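Local structure of Moesin/ezrin/radixin homolog 2 (Drosophila melanogaster, 7EDR) at residues Gly222-Val226 with Gly227-Tyr231; Ile260-Asp264 with Ala265-Asn269. The protein probably acts as a merlin-type FERM protein, binding partner proteins at the junction between cell membrane and actin cortex. One frame throughout, in Å; residues are numbered along the deposited sequence.

Interaction 1: Gly222-Val226 with Gly227-Tyr231; sequences GVTSV and GLNIY
T224 and G227 bind each other twice across a tight hairpin turn, and the threonine hydroxyl takes part in more than one bond at once. T224 OG1 accepts the backbone N-H of G227 at 2.9 Å and, inside its own segment, that of V226, which makes an ST turn. In return T224 N donates to G227 O at 2.8 Å, almost straight along the carbonyl bond. This turn closes the beta hairpin of strands 218-223 and 227-232 in the PH-like lobe of the FERM domain. Chi1 of 82° sets OG1 between the backbone N and the carbonyl carbon, over the turn, while the methyl CG2 is left to face N229. Glycine suits position 227 because its phi near 171° would bring a side chain against the carbonyl oxygen of V226. Beyond the turn, V223 and L228 form an antiparallel non-hydrogen-bonded pair, lying alongside each other so that V223 CG2 meets L228 CD2 at 3.8 Å; both apolar side chains face helix 277-297. One residue farther along, G222 and N229 form a hydrogen-bonded pair, each N-H donating to the other's O at 2.8 Å. On the other face, G222 CA lies at the edge of the Y231 ring, near its plane, 4.0 Å from CE1, so the lack of a side chain there leaves room for the ring. N229 crosses T224 at about a right angle and uses both ends of its amide. OD1 is hydrogen-bonded to T242 OG1 on the next strand and accepts a hydrogen bond from a water that also meets T224 OG1. ND2 donates to Y231 OH at 3.1 Å, with the phenol oxygen 17° out of the amide plane.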
loop_
_atom_site.group_PDB
_atom_site.type_symbol
_atom_site.label_atom_id
_atom_site.label_comp_id
_atom_site.label_asym_id
_atom_site.label_seq_id
_atom_site.Cartn_x
_atom_site.Cartn_y
_atom_site.Cartn_z
ATOM N N GLY C 222 11.857 -3.908 -29.775
ATOM C CA GLY C 222 10.708 -3.231 -29.205
ATOM C C GLY C 222 10.873 -2.960 -27.720
ATOM O O GLY C 222 10.734 -3.882 -26.903
ATOM N N VAL C 223 11.184 -1.713 -27.358
ATOM C CA VAL C 223 11.282 -1.322 -25.950
ATOM C C VAL C 223 9.885 -0.991 -25.429
ATOM O O VAL C 223 9.230 -0.070 -25.932
ATOM C CB VAL C 223 12.211 -0.116 -25.768
ATOM C CG1 VAL C 223 12.443 0.149 -24.289
ATOM C CG2 VAL C 223 13.511 -0.303 -26.520
ATOM N N THR C 224 9.440 -1.721 -24.404
ATOM C CA THR C 224 8.102 -1.574 -23.840
ATOM C C THR C 224 8.182 -1.304 -22.342
ATOM O O THR C 224 9.238 -1.410 -21.710
ATOM C CB THR C 224 7.248 -2.836 -24.064
ATOM O OG1 THR C 224 7.551 -3.823 -23.047
ATOM C CG2 THR C 224 7.519 -3.419 -25.445
ATOM N N SER C 225 7.011 -1.003 -21.771
ATOM C CA SER C 225 6.880 -0.838 -20.329
ATOM C C SER C 225 7.249 -2.102 -19.560
ATOM O O SER C 225 7.577 -2.017 -18.371
ATOM C CB SER C 225 5.440 -0.465 -19.984
ATOM O OG SER C 225 4.586 -1.576 -20.206
ATOM N N VAL C 226 7.177 -3.265 -20.205
ATOM C CA VAL C 226 7.415 -4.541 -19.553
ATOM C C VAL C 226 8.788 -5.126 -19.890
ATOM O O VAL C 226 9.357 -5.868 -19.079
ATOM C CB VAL C 226 6.278 -5.508 -19.942
ATOM C CG1 VAL C 226 6.541 -6.912 -19.451
ATOM C CG2 VAL C 226 4.960 -4.974 -19.398
ATOM N N GLY C 227 9.349 -4.802 -21.040
ATOM C CA GLY C 227 10.715 -5.203 -21.281
ATOM C C GLY C 227 11.189 -4.964 -22.703
ATOM O O GLY C 227 10.858 -3.935 -23.317
ATOM N N LEU C 228 11.988 -5.899 -23.222
ATOM C CA LEU C 228 12.552 -5.817 -24.564
ATOM C C LEU C 228 11.964 -6.949 -25.394
ATOM O O LEU C 228 12.118 -8.127 -25.047
ATOM C CB LEU C 228 14.076 -5.909 -24.545
ATOM C CG LEU C 228 14.836 -4.719 -23.950
ATOM C CD1 LEU C 228 16.352 -4.903 -24.039
ATOM C CD2 LEU C 228 14.417 -3.421 -24.608
ATOM N N ASN C 229 11.276 -6.584 -26.462
ATOM C CA ASN C 229 10.758 -7.526 -27.438
ATOM C C ASN C 229 11.676 -7.561 -28.650
ATOM O O ASN C 229 12.284 -6.553 -29.029
ATOM C CB ASN C 229 9.350 -7.133 -27.873
ATOM C CG ASN C 229 8.358 -7.208 -26.749
ATOM O OD1 ASN C 229 8.638 -7.802 -25.712
ATOM N ND2 ASN C 229 7.177 -6.630 -26.954
ATOM N N ILE C 230 11.771 -8.736 -29.258
ATOM C CA ILE C 230 12.520 -8.921 -30.495
ATOM C C ILE C 230 11.529 -9.373 -31.553
ATOM O O ILE C 230 10.778 -10.333 -31.338
ATOM C CB ILE C 230 13.672 -9.930 -30.314
ATOM C CG1 ILE C 230 14.644 -9.417 -29.248
ATOM C CG2 ILE C 230 14.406 -10.185 -31.628
ATOM C CD1 ILE C 230 15.196 -8.033 -29.540
ATOM N N TYR C 231 11.486 -8.656 -32.670
ATOM C CA TYR C 231 10.549 -8.976 -33.737
ATOM C C TYR C 231 11.290 -9.350 -35.007
ATOM O O TYR C 231 12.395 -8.855 -35.283
ATOM C CB TYR C 231 9.606 -7.813 -34.080
ATOM C CG TYR C 231 8.718 -7.350 -32.960
ATOM C CD1 TYR C 231 9.143 -6.346 -32.084
ATOM C CD2 TYR C 231 7.444 -7.890 -32.782
ATOM C CE1 TYR C 231 8.327 -5.904 -31.062
ATOM C CE2 TYR C 231 6.621 -7.447 -31.760
ATOM C CZ TYR C 231 7.078 -6.455 -30.905
ATOM O OH TYR C 231 6.298 -5.997 -29.882
HETATM O O HOH W 1 7.313 -6.595 -23.225
#

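Interaction 2: Ile260-Asp264 with Ala265-Asn269; sequences IRLVD and AKVSN
A265 follows D264 at the second position of a type I beta turn that ends at V267; its small methyl, directed away from the preceding segment, suits an exposed corner. K266 comes next, and its backbone N donates to D264 OD1 at 3.0 Å, meeting the oxygen on its anti side and 27° out of the carboxylate plane. D264 CG lies anti to its own backbone N (chi1 -165°), which lets the carboxylate reach forward over the turn, and a side-chain oxygen bonded to the N-H two residues on makes an Asx turn within the type I turn. The lysine chain runs on extended, with CB 3.3 Å from the same OD1. NZ ends at 5.7 Å from OD1, so any attraction between the opposite charges is probably modest. V267 closes the turn, its N donating to D264 O at 3.1 Å from above the carbonyl plane. I260-L262 end strand 257-262, and V263-N269 make the connection to strand 270-273, its antiparallel neighbour in one sheet of the PH-like lobe. The two methyls of V267 have separate tasks: CG1 packs on L262 CD1 at 3.7 Å, and CG2 rests against D264 CB and CG. A branched apolar residue suits this buried place, one methyl on the leucine and the other against CB and the carboxylate carbon of D264. Its carbonyl is joined to L262 N through a water, which donates to V267 O and accepts from L262 N, bridging the strand end and the loop. N269 brings its OD1 to that same water at 2.8 Å, while ND2 lies alongside the aliphatic part of R261, 3.5 Å from CD. The amide and guanidinium planes are turned 35° apart, and N269 CA approaches I260 O in a CA-H...O contact.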
loop_
_atom_site.group_PDB
_atom_site.type_symbol
_atom_site.label_atom_id
_atom_site.label_comp_id
_atom_site.label_asym_id
_atom_site.label_seq_id
_atom_site.Cartn_x
_atom_site.Cartn_y
_atom_site.Cartn_z
ATOM N N ILE C 260 23.824 -6.227 -23.859
ATOM C CA ILE C 260 22.784 -6.419 -22.863
ATOM C C ILE C 260 23.207 -7.557 -21.959
ATOM O O ILE C 260 23.406 -8.685 -22.428
ATOM C CB ILE C 260 21.423 -6.701 -23.511
ATOM C CG1 ILE C 260 20.882 -5.397 -24.099
ATOM C CG2 ILE C 260 20.458 -7.301 -22.487
ATOM C CD1 ILE C 260 19.776 -5.615 -25.034
ATOM N N ARG C 261 23.369 -7.252 -20.670
ATOM C CA ARG C 261 23.732 -8.238 -19.669
ATOM C C ARG C 261 22.491 -8.594 -18.866
ATOM O O ARG C 261 21.721 -7.709 -18.472
ATOM C CB ARG C 261 24.836 -7.708 -18.752
ATOM C CG ARG C 261 25.931 -6.962 -19.509
ATOM C CD ARG C 261 27.288 -6.984 -18.792
ATOM N NE ARG C 261 27.360 -6.032 -17.681
ATOM C CZ ARG C 261 27.083 -6.327 -16.406
ATOM N NH1 ARG C 261 27.183 -5.375 -15.472
ATOM N NH2 ARG C 261 26.706 -7.565 -16.055
ATOM N N LEU C 262 22.300 -9.879 -18.626
ATOM C CA LEU C 262 21.153 -10.367 -17.883
ATOM C C LEU C 262 21.512 -10.574 -16.419
ATOM O O LEU C 262 22.678 -10.747 -16.060
ATOM C CB LEU C 262 20.645 -11.672 -18.491
ATOM C CG LEU C 262 20.296 -11.585 -19.973
ATOM C CD1 LEU C 262 19.893 -12.939 -20.433
ATOM C CD2 LEU C 262 19.150 -10.628 -20.198
ATOM N N VAL C 263 20.477 -10.554 -15.576
ATOM C CA VAL C 263 20.665 -10.722 -14.136
ATOM C C VAL C 263 21.311 -12.064 -13.830
ATOM O O VAL C 263 22.216 -12.162 -12.998
ATOM C CB VAL C 263 19.322 -10.571 -13.402
ATOM C CG1 VAL C 263 19.432 -11.058 -11.958
ATOM C CG2 VAL C 263 18.854 -9.122 -13.463
ATOM N N ASP C 264 20.834 -13.120 -14.471
ATOM C CA ASP C 264 21.398 -14.451 -14.288
ATOM C C ASP C 264 22.846 -14.466 -14.765
ATOM O O ASP C 264 23.107 -14.455 -15.974
ATOM C CB ASP C 264 20.569 -15.473 -15.060
ATOM C CG ASP C 264 20.841 -16.904 -14.645
ATOM O OD1 ASP C 264 21.989 -17.234 -14.261
ATOM O OD2 ASP C 264 19.885 -17.710 -14.729
ATOM N N ALA C 265 23.794 -14.497 -13.824
ATOM C CA ALA C 265 25.210 -14.457 -14.174
ATOM C C ALA C 265 25.637 -15.635 -15.046
ATOM O O ALA C 265 26.659 -15.539 -15.733
ATOM C CB ALA C 265 26.057 -14.418 -12.907
ATOM N N LYS C 266 24.872 -16.732 -15.047
ATOM C CA LYS C 266 25.212 -17.908 -15.846
ATOM C C LYS C 266 24.958 -17.712 -17.335
ATOM O O LYS C 266 25.627 -18.347 -18.153
ATOM C CB LYS C 266 24.424 -19.119 -15.345
ATOM C CG LYS C 266 24.996 -19.691 -14.079
ATOM C CD LYS C 266 23.952 -20.336 -13.217
ATOM C CE LYS C 266 24.641 -21.344 -12.321
ATOM N NZ LYS C 266 23.916 -21.520 -11.048
ATOM N N VAL C 267 23.993 -16.872 -17.703
ATOM C CA VAL C 267 23.666 -16.626 -19.102
ATOM C C VAL C 267 24.622 -15.588 -19.675
ATOM O O VAL C 267 24.939 -14.578 -19.028
ATOM C CB VAL C 267 22.202 -16.174 -19.233
ATOM C CG1 VAL C 267 21.785 -16.104 -20.705
ATOM C CG2 VAL C 267 21.296 -17.090 -18.420
ATOM N N SER C 268 25.095 -15.833 -20.892
ATOM C CA SER C 268 26.042 -14.904 -21.482
ATOM C C SER C 268 25.308 -13.689 -22.050
ATOM O O SER C 268 24.096 -13.718 -22.306
ATOM C CB SER C 268 26.878 -15.592 -22.572
ATOM O OG SER C 268 26.106 -15.861 -23.734
ATOM N N ASN C 269 26.066 -12.610 -22.226
ATOM C CA ASN C 269 25.534 -11.392 -22.820
ATOM C C ASN C 269 25.045 -11.666 -24.237
ATOM O O ASN C 269 25.469 -12.620 -24.899
ATOM C CB ASN C 269 26.605 -10.297 -22.855
ATOM C CG ASN C 269 27.178 -9.992 -21.487
ATOM O OD1 ASN C 269 26.765 -10.578 -20.475
ATOM N ND2 ASN C 269 28.130 -9.061 -21.443
HETATM O O HOH W 2 24.625 -11.982 -19.246
#

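Interactions 1 and 2 lie in series along the same PH-like lobe, their centres about 17 Å apart. Each belongs to a different antiparallel sheet: 222-231 turns between the second and third strands of a four-stranded one, 260-269 takes in the end of the middle strand of a three-stranded one and the loop after it. The sheets meet at their apolar faces, where L228 CD1 packs on I260 CD1 at 3.6 Å. Helix 277-297 covers the hairpin side, with V223 on L286 and L228 on C287. Interaction 1 is mostly buried, whereas interaction 2 is partly buried, with A265 and K266 exposed at its turn, and both come near another protein chain of the assembly.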